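Local coordinates for pectate lyase (Pectobacterium carotovorum, PDB 4U49), which probably depolymerises polygalacturonate and methylated pectins by calcium-dependent eliminative cleavage, with an endo mode of action, at residues C196-T201 / V228-A233; D50-T55 / W89-S94; M27-D32 / N189-D194. All coordinates share one frame; numbering follows the deposited sequence.

Interaction 1 (C196-T201 / V228-A233); sequences CEDAAT and VLQQNA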
loop_
_atom_site.group_PDB
_atom_site.type_symbol
_atom_site.label_atom_id
_atom_site.label_comp_id
_atom_site.label_asym_id
_atom_site.label_seq_id
_atom_site.Cartn_x
_atom_site.Cartn_y
_atom_site.Cartn_z
ATOM N N CYS A 196 6.427 -7.326 -8.375
ATOM C CA CYS A 196 7.487 -8.247 -8.767
ATOM C C CYS A 196 8.125 -8.857 -7.515
ATOM O O CYS A 196 7.654 -9.878 -7.017
ATOM C CB CYS A 196 8.523 -7.531 -9.633
ATOM S SG CYS A 196 9.878 -8.577 -10.238
ATOM N N GLU A 197 9.173 -8.226 -6.991
ATOM C CA GLU A 197 9.817 -8.724 -5.774
ATOM C C GLU A 197 9.094 -8.214 -4.525
ATOM O O GLU A 197 8.486 -8.989 -3.787
ATOM C CB GLU A 197 11.295 -8.321 -5.732
ATOM C CG GLU A 197 12.052 -8.930 -4.559
ATOM C CD GLU A 197 13.505 -8.494 -4.493
ATOM O OE1 GLU A 197 13.983 -7.840 -5.443
ATOM O OE2 GLU A 197 14.172 -8.811 -3.485
ATOM N N ASP A 198 9.176 -6.908 -4.292
ATOM C CA ASP A 198 8.411 -6.251 -3.236
ATOM C C ASP A 198 7.664 -5.063 -3.828
ATOM O O ASP A 198 8.003 -4.587 -4.911
ATOM C CB ASP A 198 9.319 -5.774 -2.097
ATOM C CG ASP A 198 10.049 -6.910 -1.409
ATOM O OD1 ASP A 198 9.477 -7.499 -0.470
ATOM O OD2 ASP A 198 11.197 -7.204 -1.796
ATOM N N ALA A 199 6.655 -4.575 -3.116
ATOM C CA ALA A 199 6.002 -3.334 -3.513
ATOM C C ALA A 199 6.792 -2.152 -2.967
ATOM O O ALA A 199 7.066 -1.184 -3.680
ATOM C CB ALA A 199 4.560 -3.294 -3.025
ATOM N N ALA A 200 7.169 -2.244 -1.697
ATOM C CA ALA A 200 7.923 -1.184 -1.047
ATOM C C ALA A 200 8.831 -1.754 0.035
ATOM O O ALA A 200 8.485 -2.732 0.697
ATOM C CB ALA A 200 6.981 -0.143 -0.459
ATOM N N THR A 201 9.990 -1.130 0.209
ATOM C CA THR A 201 10.995 -1.611 1.148
ATOM C C THR A 201 11.510 -0.464 2.004
ATOM O O THR A 201 11.933 0.561 1.477
ATOM C CB THR A 201 12.177 -2.273 0.415
ATOM O OG1 THR A 201 11.703 -3.388 -0.354
ATOM C CG2 THR A 201 13.222 -2.749 1.408
ATOM N N VAL A 228 4.444 -8.046 0.299
ATOM C CA VAL A 228 4.200 -6.690 -0.173
ATOM C C VAL A 228 5.228 -5.703 0.366
ATOM O O VAL A 228 5.798 -4.912 -0.386
ATOM C CB VAL A 228 2.798 -6.211 0.236
ATOM C CG1 VAL A 228 2.525 -4.823 -0.327
ATOM C CG2 VAL A 228 1.745 -7.207 -0.225
ATOM N N LEU A 229 5.457 -5.756 1.674
ATOM C CA LEU A 229 6.288 -4.766 2.353
ATOM C C LEU A 229 7.533 -5.405 2.949
ATOM O O LEU A 229 7.488 -6.517 3.437
ATOM C CB LEU A 229 5.499 -4.075 3.452
ATOM C CG LEU A 229 4.263 -3.324 2.980
ATOM C CD1 LEU A 229 3.516 -2.708 4.147
ATOM C CD2 LEU A 229 4.641 -2.261 1.956
ATOM N N GLN A 230 8.652 -4.707 2.917
ATOM C CA GLN A 230 9.902 -5.315 3.299
ATOM C C GLN A 230 10.585 -4.269 4.165
ATOM O O GLN A 230 10.512 -3.068 3.869
ATOM C CB GLN A 230 10.577 -5.717 1.985
ATOM C CG GLN A 230 11.745 -6.649 1.860
ATOM C CD GLN A 230 11.936 -7.611 2.984
ATOM O OE1 GLN A 230 11.048 -8.456 3.288
ATOM N NE2 GLN A 230 13.204 -7.687 3.419
ATOM N N GLN A 231 11.143 -4.721 5.286
ATOM C CA GLN A 231 11.602 -3.815 6.343
ATOM C C GLN A 231 12.690 -4.463 7.199
ATOM O O GLN A 231 12.412 -5.050 8.249
ATOM C CB GLN A 231 10.436 -3.393 7.249
ATOM C CG GLN A 231 10.760 -2.281 8.240
ATOM C CD GLN A 231 9.557 -1.856 9.085
ATOM O OE1 GLN A 231 8.425 -1.845 8.602
ATOM N NE2 GLN A 231 9.800 -1.519 10.356
ATOM N N ASN A 232 13.932 -4.367 6.747
ATOM C CA ASN A 232 15.025 -5.083 7.384
ATOM C C ASN A 232 15.704 -4.282 8.486
ATOM O O ASN A 232 16.290 -4.857 9.404
ATOM C CB ASN A 232 16.041 -5.496 6.322
ATOM C CG ASN A 232 15.620 -6.750 5.578
ATOM O OD1 ASN A 232 15.494 -6.748 4.353
ATOM N ND2 ASN A 232 15.381 -7.830 6.324
ATOM N N ALA A 233 15.615 -2.960 8.398
ATOM C CA ALA A 233 16.225 -2.095 9.398
ATOM C C ALA A 233 15.499 -2.194 10.732
ATOM O O ALA A 233 14.285 -2.418 10.781
ATOM C CB ALA A 233 16.244 -0.655 8.913
#
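The carboxylate of Asp198 presents one face to the aliphatic part of Gln230: CB and CG of that glutamine lie over the plane, and Asp198 OD1 approaches Gln230 CB to 3.2 Å. The Gln230 amide is turned 39° from the carboxylate and leads away, with NE2 only weakly bonded to Asn232 OD1. Its chain carries a near-eclipsed kink (chi2 23°), which directs the amide away from Asp198. The polar demand of Asp198 OD1 is met by a salt bridge to Lys227. Alongside, Thr201 points the same way as Gln230, its OG1 3.5 Å from Gln230 CB.

Two parallel pairs, Ala200 with Leu229 and Thr201 with Gln230, carry the backbone. Val228 O takes two donors, Ala199 N at 2.9 Å and Ala200 N at 3.3 Å, while Gln230 N donates to Ala200 O at 3.0 Å. On the opposite face from Thr201 and Gln230, Ala200 CB meets Leu229 CD2 at 4.0 Å.

These are successive rungs of a right-handed parallel beta-helix. Strand 178-182 flanks strand 200-202 on its other side, and Leu229 packs inward against Ile209, Val240 and, from strand 252-255, Leu253 and Trp254.

Interaction 2 (D50-T55 / W89-S94); sequences DVYRST and WVDTVS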
loop_
_atom_site.group_PDB
_atom_site.type_symbol
_atom_site.label_atom_id
_atom_site.label_comp_id
_atom_site.label_asym_id
_atom_site.label_seq_id
_atom_site.Cartn_x
_atom_site.Cartn_y
_atom_site.Cartn_z
ATOM N N ASP A 50 -16.370 12.878 -2.001
ATOM C CA ASP A 50 -17.457 12.310 -2.800
ATOM C C ASP A 50 -16.925 11.654 -4.070
ATOM O O ASP A 50 -16.047 12.199 -4.733
ATOM C CB ASP A 50 -18.479 13.387 -3.176
ATOM C CG ASP A 50 -19.292 13.870 -1.990
ATOM O OD1 ASP A 50 -19.282 13.204 -0.935
ATOM O OD2 ASP A 50 -19.963 14.914 -2.122
ATOM N N VAL A 51 -17.472 10.491 -4.407
ATOM C CA VAL A 51 -17.060 9.762 -5.603
ATOM C C VAL A 51 -18.124 9.833 -6.698
ATOM O O VAL A 51 -19.292 9.517 -6.460
ATOM C CB VAL A 51 -16.770 8.283 -5.289
ATOM C CG1 VAL A 51 -16.372 7.536 -6.554
ATOM C CG2 VAL A 51 -15.687 8.170 -4.224
ATOM N N TYR A 52 -17.711 10.238 -7.897
ATOM C CA TYR A 52 -18.624 10.357 -9.032
ATOM C C TYR A 52 -18.230 9.435 -10.178
ATOM O O TYR A 52 -17.049 9.191 -10.420
ATOM C CB TYR A 52 -18.679 11.802 -9.530
ATOM C CG TYR A 52 -19.397 12.741 -8.590
ATOM C CD1 TYR A 52 -20.723 13.090 -8.806
ATOM C CD2 TYR A 52 -18.749 13.274 -7.483
ATOM C CE1 TYR A 52 -21.388 13.944 -7.947
ATOM C CE2 TYR A 52 -19.405 14.132 -6.618
ATOM C CZ TYR A 52 -20.722 14.463 -6.856
ATOM O OH TYR A 52 -21.380 15.314 -5.998
ATOM N N ARG A 53 -19.238 8.926 -10.878
ATOM C CA ARG A 53 -19.031 8.050 -12.020
ATOM C C ARG A 53 -19.932 8.478 -13.176
ATOM O O ARG A 53 -21.099 8.803 -12.968
ATOM C CB ARG A 53 -19.312 6.596 -11.635
ATOM C CG ARG A 53 -19.145 5.605 -12.771
ATOM C CD ARG A 53 -20.235 4.551 -12.720
ATOM N NE ARG A 53 -19.999 3.554 -11.686
ATOM C CZ ARG A 53 -20.951 2.811 -11.132
ATOM N NH1 ARG A 53 -22.220 2.966 -11.491
ATOM N NH2 ARG A 53 -20.634 1.923 -10.202
ATOM N N SER A 54 -19.390 8.486 -14.391
ATOM C CA SER A 54 -20.178 8.818 -15.580
ATOM C C SER A 54 -21.332 7.830 -15.776
ATOM O O SER A 54 -21.281 6.717 -15.256
ATOM C CB SER A 54 -19.286 8.828 -16.819
ATOM O OG SER A 54 -18.708 7.551 -17.023
ATOM N N THR A 55 -22.368 8.236 -16.510
ATOM C CA THR A 55 -23.471 7.332 -16.845
ATOM C C THR A 55 -23.534 7.039 -18.341
ATOM O O THR A 55 -24.614 6.825 -18.887
ATOM C CB THR A 55 -24.848 7.889 -16.384
ATOM O OG1 THR A 55 -25.014 9.245 -16.821
ATOM C CG2 THR A 55 -24.965 7.819 -14.892
ATOM N N TRP A 89 -14.621 10.815 -11.016
ATOM C CA TRP A 89 -14.136 12.003 -10.317
ATOM C C TRP A 89 -14.211 11.784 -8.814
ATOM O O TRP A 89 -15.099 11.078 -8.338
ATOM C CB TRP A 89 -14.964 13.245 -10.666
ATOM C CG TRP A 89 -14.946 13.662 -12.092
ATOM C CD1 TRP A 89 -14.192 14.656 -12.646
ATOM C CD2 TRP A 89 -15.743 13.122 -13.152
ATOM N NE1 TRP A 89 -14.463 14.763 -13.986
ATOM C CE2 TRP A 89 -15.409 13.830 -14.324
ATOM C CE3 TRP A 89 -16.697 12.104 -13.227
ATOM C CZ2 TRP A 89 -15.996 13.553 -15.557
ATOM C CZ3 TRP A 89 -17.279 11.830 -14.451
ATOM C CH2 TRP A 89 -16.926 12.550 -15.600
ATOM N N VAL A 90 -13.297 12.392 -8.063
ATOM C CA VAL A 90 -13.488 12.514 -6.620
ATOM C C VAL A 90 -13.522 13.995 -6.232
ATOM O O VAL A 90 -12.727 14.803 -6.721
ATOM C CB VAL A 90 -12.396 11.771 -5.803
ATOM C CG1 VAL A 90 -12.444 10.277 -6.083
ATOM C CG2 VAL A 90 -11.012 12.323 -6.099
ATOM N N ASP A 91 -14.476 14.349 -5.379
ATOM C CA ASP A 91 -14.585 15.704 -4.856
ATOM C C ASP A 91 -14.190 15.690 -3.392
ATOM O O ASP A 91 -14.641 14.831 -2.640
ATOM C CB ASP A 91 -16.011 16.252 -5.010
ATOM C CG ASP A 91 -16.338 16.667 -6.435
ATOM O OD1 ASP A 91 -15.564 16.331 -7.356
ATOM O OD2 ASP A 91 -17.381 17.326 -6.633
ATOM N N THR A 92 -13.340 16.624 -2.982
ATOM C CA THR A 92 -13.028 16.757 -1.566
ATOM C C THR A 92 -13.702 17.999 -1.004
ATOM O O THR A 92 -13.722 19.051 -1.642
ATOM C CB THR A 92 -11.517 16.837 -1.304
ATOM O OG1 THR A 92 -10.995 18.044 -1.872
ATOM C CG2 THR A 92 -10.808 15.637 -1.910
ATOM N N VAL A 93 -14.267 17.864 0.189
ATOM C CA VAL A 93 -14.905 18.986 0.860
ATOM C C VAL A 93 -14.080 19.377 2.080
ATOM O O VAL A 93 -13.787 18.540 2.935
ATOM C CB VAL A 93 -16.347 18.650 1.275
ATOM C CG1 VAL A 93 -17.029 19.868 1.879
ATOM C CG2 VAL A 93 -17.134 18.139 0.077
ATOM N N SER A 94 -13.690 20.646 2.145
ATOM C CA SER A 94 -12.846 21.133 3.229
ATOM C C SER A 94 -13.666 21.886 4.268
ATOM O O SER A 94 -14.848 22.155 4.062
ATOM C CB SER A 94 -11.736 22.032 2.682
ATOM O OG SER A 94 -10.818 21.290 1.894
#
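Tyr52 and Trp89 form a hydrogen-bonded antiparallel pair: Tyr52 N reaches Trp89 O at 2.8 Å with an almost straight N-H...O angle of 173°, and Trp89 N returns a bond to Tyr52 O at 3.0 Å. Two residues along, Asp50 and Asp91 repeat the arrangement with a reciprocal pair of bonds, Asp50 N to Asp91 O and Asp91 N to Asp50 O, both 2.7 Å long. Between them Val51 and Val90 make the non-hydrogen-bonded pair, where Val90 CA directs its hydrogen at Asp50 O.

Asp50, Tyr52, Trp89 and Asp91 share one face of the sheet. The Tyr52 ring runs diagonally across to Asp91, the two side chains meeting at about a right angle with CE2 3.8 Å from OD2. The indole instead follows its partner strand: with CG anti to the carbonyl carbon (chi1 -62°), it brings CZ3 to 4.0 Å from Ser54 N, which lies in the plane of the ring at its edge.

Further out, Arg48 and Lys64 form salt bridges with Asp50 OD2, which would offset the like charge of Asp91, whose OD2 is 5.7 Å away. Ser54 OG is bonded to Trp87 N, fixing the chain beside the indole. On the opposite face Val90 packs on Thr24 and Leu26 of strand 24-31.

Strand order 62-68, 46-54, 87-94, 99-106, facing a second antiparallel sheet of strands 24-31, 34-41 and 74-77, is consistent with a fibronectin type III-like beta-sandwich. Here its two central strands are paired, with the valines turned into the core.

Interaction 3 (M27-D32 / N189-D194); sequences MLLKKD and NVIWED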
loop_
_atom_site.group_PDB
_atom_site.type_symbol
_atom_site.label_atom_id
_atom_site.label_comp_id
_atom_site.label_asym_id
_atom_site.label_seq_id
_atom_site.Cartn_x
_atom_site.Cartn_y
_atom_site.Cartn_z
ATOM N N MET A 27 -6.246 8.454 -10.113
ATOM C CA MET A 27 -5.835 7.387 -11.020
ATOM C C MET A 27 -6.727 6.173 -10.799
ATOM O O MET A 27 -7.361 6.053 -9.751
ATOM C CB MET A 27 -4.372 7.000 -10.790
ATOM C CG MET A 27 -3.403 8.160 -10.795
ATOM S SD MET A 27 -1.695 7.588 -10.732
ATOM C CE MET A 27 -1.764 6.436 -9.364
ATOM N N LEU A 28 -6.772 5.259 -11.763
ATOM C CA LEU A 28 -7.568 4.055 -11.567
ATOM C C LEU A 28 -6.896 2.791 -12.083
ATOM O O LEU A 28 -5.974 2.837 -12.898
ATOM C CB LEU A 28 -8.949 4.211 -12.217
ATOM C CG LEU A 28 -9.094 4.629 -13.679
ATOM C CD1 LEU A 28 -8.868 3.452 -14.626
ATOM C CD2 LEU A 28 -10.471 5.239 -13.909
ATOM N N LEU A 29 -7.380 1.663 -11.584
ATOM C CA LEU A 29 -6.962 0.356 -12.059
ATOM C C LEU A 29 -8.197 -0.512 -12.250
ATOM O O LEU A 29 -8.872 -0.860 -11.280
ATOM C CB LEU A 29 -5.990 -0.301 -11.077
ATOM C CG LEU A 29 -5.492 -1.698 -11.454
ATOM C CD1 LEU A 29 -4.634 -1.635 -12.707
ATOM C CD2 LEU A 29 -4.726 -2.339 -10.300
ATOM N N LYS A 30 -8.512 -0.830 -13.500
ATOM C CA LYS A 30 -9.600 -1.756 -13.790
ATOM C C LYS A 30 -9.010 -3.154 -13.916
ATOM O O LYS A 30 -8.345 -3.473 -14.903
ATOM C CB LYS A 30 -10.348 -1.346 -15.062
ATOM C CG LYS A 30 -11.606 -2.159 -15.335
ATOM C CD LYS A 30 -12.416 -1.567 -16.479
ATOM C CE LYS A 30 -13.564 -2.488 -16.863
ATOM N NZ LYS A 30 -14.439 -1.877 -17.902
ATOM N N LYS A 31 -9.250 -3.977 -12.902
ATOM C CA LYS A 31 -8.536 -5.237 -12.738
ATOM C C LYS A 31 -9.253 -6.122 -11.726
ATOM O O LYS A 31 -9.915 -5.617 -10.821
ATOM C CB LYS A 31 -7.099 -4.968 -12.285
ATOM C CG LYS A 31 -6.188 -6.183 -12.247
ATOM C CD LYS A 31 -5.697 -6.549 -13.631
ATOM C CE LYS A 31 -4.194 -6.784 -13.631
ATOM N NZ LYS A 31 -3.452 -5.567 -13.194
ATOM N N ASP A 32 -9.119 -7.438 -11.892
ATOM C CA ASP A 32 -9.683 -8.415 -10.962
ATOM C C ASP A 32 -11.190 -8.230 -10.758
ATOM O O ASP A 32 -11.685 -8.322 -9.634
ATOM C CB ASP A 32 -8.957 -8.342 -9.614
ATOM C CG ASP A 32 -7.456 -8.548 -9.746
ATOM O OD1 ASP A 32 -6.690 -7.735 -9.188
ATOM O OD2 ASP A 32 -7.041 -9.526 -10.404
ATOM N N ASN A 189 -0.380 7.592 -3.402
ATOM C CA ASN A 189 -1.099 7.279 -4.634
ATOM C C ASN A 189 -0.204 6.628 -5.684
ATOM O O ASN A 189 -0.001 7.164 -6.775
ATOM C CB ASN A 189 -1.746 8.538 -5.215
ATOM C CG ASN A 189 -2.695 8.226 -6.355
ATOM O OD1 ASN A 189 -3.252 7.130 -6.431
ATOM N ND2 ASN A 189 -2.873 9.184 -7.256
ATOM N N VAL A 190 0.350 5.477 -5.333
ATOM C CA VAL A 190 1.092 4.670 -6.286
ATOM C C VAL A 190 0.277 3.429 -6.607
ATOM O O VAL A 190 -0.318 2.827 -5.717
ATOM C CB VAL A 190 2.480 4.281 -5.742
ATOM C CG1 VAL A 190 3.181 3.287 -6.672
ATOM C CG2 VAL A 190 3.323 5.526 -5.554
ATOM N N ILE A 191 0.225 3.071 -7.885
ATOM C CA ILE A 191 -0.439 1.847 -8.304
ATOM C C ILE A 191 0.580 0.841 -8.833
ATOM O O ILE A 191 1.243 1.082 -9.843
ATOM C CB ILE A 191 -1.512 2.120 -9.380
ATOM C CG1 ILE A 191 -2.658 2.934 -8.778
ATOM C CG2 ILE A 191 -2.036 0.813 -9.953
ATOM C CD1 ILE A 191 -3.752 3.292 -9.771
ATOM N N TRP A 192 0.718 -0.271 -8.118
ATOM C CA TRP A 192 1.532 -1.397 -8.564
ATOM C C TRP A 192 0.681 -2.328 -9.421
ATOM O O TRP A 192 -0.149 -3.070 -8.896
ATOM C CB TRP A 192 2.105 -2.172 -7.371
ATOM C CG TRP A 192 3.133 -1.441 -6.549
ATOM C CD1 TRP A 192 4.489 -1.582 -6.621
ATOM C CD2 TRP A 192 2.885 -0.482 -5.510
ATOM N NE1 TRP A 192 5.102 -0.765 -5.701
ATOM C CE2 TRP A 192 4.140 -0.078 -5.007
ATOM C CE3 TRP A 192 1.726 0.078 -4.961
ATOM C CZ2 TRP A 192 4.269 0.858 -3.984
ATOM C CZ3 TRP A 192 1.856 1.009 -3.944
ATOM C CH2 TRP A 192 3.117 1.391 -3.467
ATOM N N GLU A 193 0.877 -2.290 -10.735
ATOM C CA GLU A 193 0.062 -3.095 -11.640
ATOM C C GLU A 193 0.311 -4.585 -11.457
ATOM O O GLU A 193 -0.569 -5.405 -11.718
ATOM C CB GLU A 193 0.317 -2.688 -13.090
ATOM C CG GLU A 193 -0.033 -1.239 -13.355
ATOM C CD GLU A 193 -0.351 -0.968 -14.807
ATOM O OE1 GLU A 193 0.543 -1.164 -15.659
ATOM O OE2 GLU A 193 -1.496 -0.553 -15.094
ATOM N N ASP A 194 1.510 -4.926 -10.996
ATOM C CA ASP A 194 1.853 -6.306 -10.678
ATOM C C ASP A 194 3.141 -6.327 -9.869
ATOM O O ASP A 194 4.218 -6.060 -10.402
ATOM C CB ASP A 194 2.007 -7.143 -11.953
ATOM C CG ASP A 194 2.038 -8.635 -11.676
ATOM O OD1 ASP A 194 1.235 -9.106 -10.846
ATOM O OD2 ASP A 194 2.867 -9.339 -12.293
HETATM O O HOH W 1 -2.638 -3.224 -15.545
#
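Glu193 OE2 is held by a salt bridge to Arg168 and, more weakly, by a water 2.9 Å away, while Leu29 CD1 touches the same oxygen across the interface at 4.1 Å. That water also bonds weakly to Lys31 NZ, which makes a second weak bond directly to Glu193 O at 3.2 Å. NZ and OE2 are 5.7 Å apart, too far for a direct salt bridge, and the water lies between them. The lysine gets there through a chain bent at chi2, chi3 and chi4, which brings the ammonium across to the Glu193 carbonyl.

The contact joins an edge strand of the N-terminal beta-sandwich to the parallel beta-helix of the pectate lyase domain. Strands 27-31 and 190-192 run in nearly the same direction, 19° apart, but their axes stay 8.4 Å from each other, and no backbone hydrogen bond links them. Side chains therefore do the joining. Leu29 crosses Ile191 obliquely, CD2 to CG2 at 4.2 Å, and Arg168 of the neighbouring coil packs against Met27, Leu29 and Ile191. Its NH2 also bonds to Leu28 O, so one arginine spans both parts of the protein.

Asn189 sits where the chain turns a corner, with a left-handed backbone conformation. Its ND2 bonds to Asn166 OD1 on the preceding coil, the asparagine stacking familiar at turns of pectate lyase beta-helices, and its OD1 bonds to Ser38 of the sandwich. Beyond the other end of the strand, Asp194 belongs to a known calcium site, with no ion bound here.

Met27 reaches the corner with its terminal methyl, folded back at chi3 (-50°): CE lies over the face of the Asn189 amide, 3.4 Å from OD1, and is 3.7 Å from Ile191 CG1.

From the N terminus, segment 27-32 opens interaction 3, and the chain then completes interaction 2 within the sandwich, at 89-94, before interaction 3 closes at 189-194. Interaction 2 is nested inside a loop of 156 residues, and none of the three cross. Interaction 1 opens just afterwards, at 196, and closes at 228-233, in series with both. Interaction 2 pairs the two central strands of one sheet of the N-terminal domain, interaction 3 docks that domain on the beta-helix, and interaction 1 joins consecutive coils. Interactions 1 and 3 touch through a weak hydrogen bond from Trp192 NE1 to Ala199 O; interactions 1 and 2 are about 32 Å apart between centres, on opposite sides of the chain's centre.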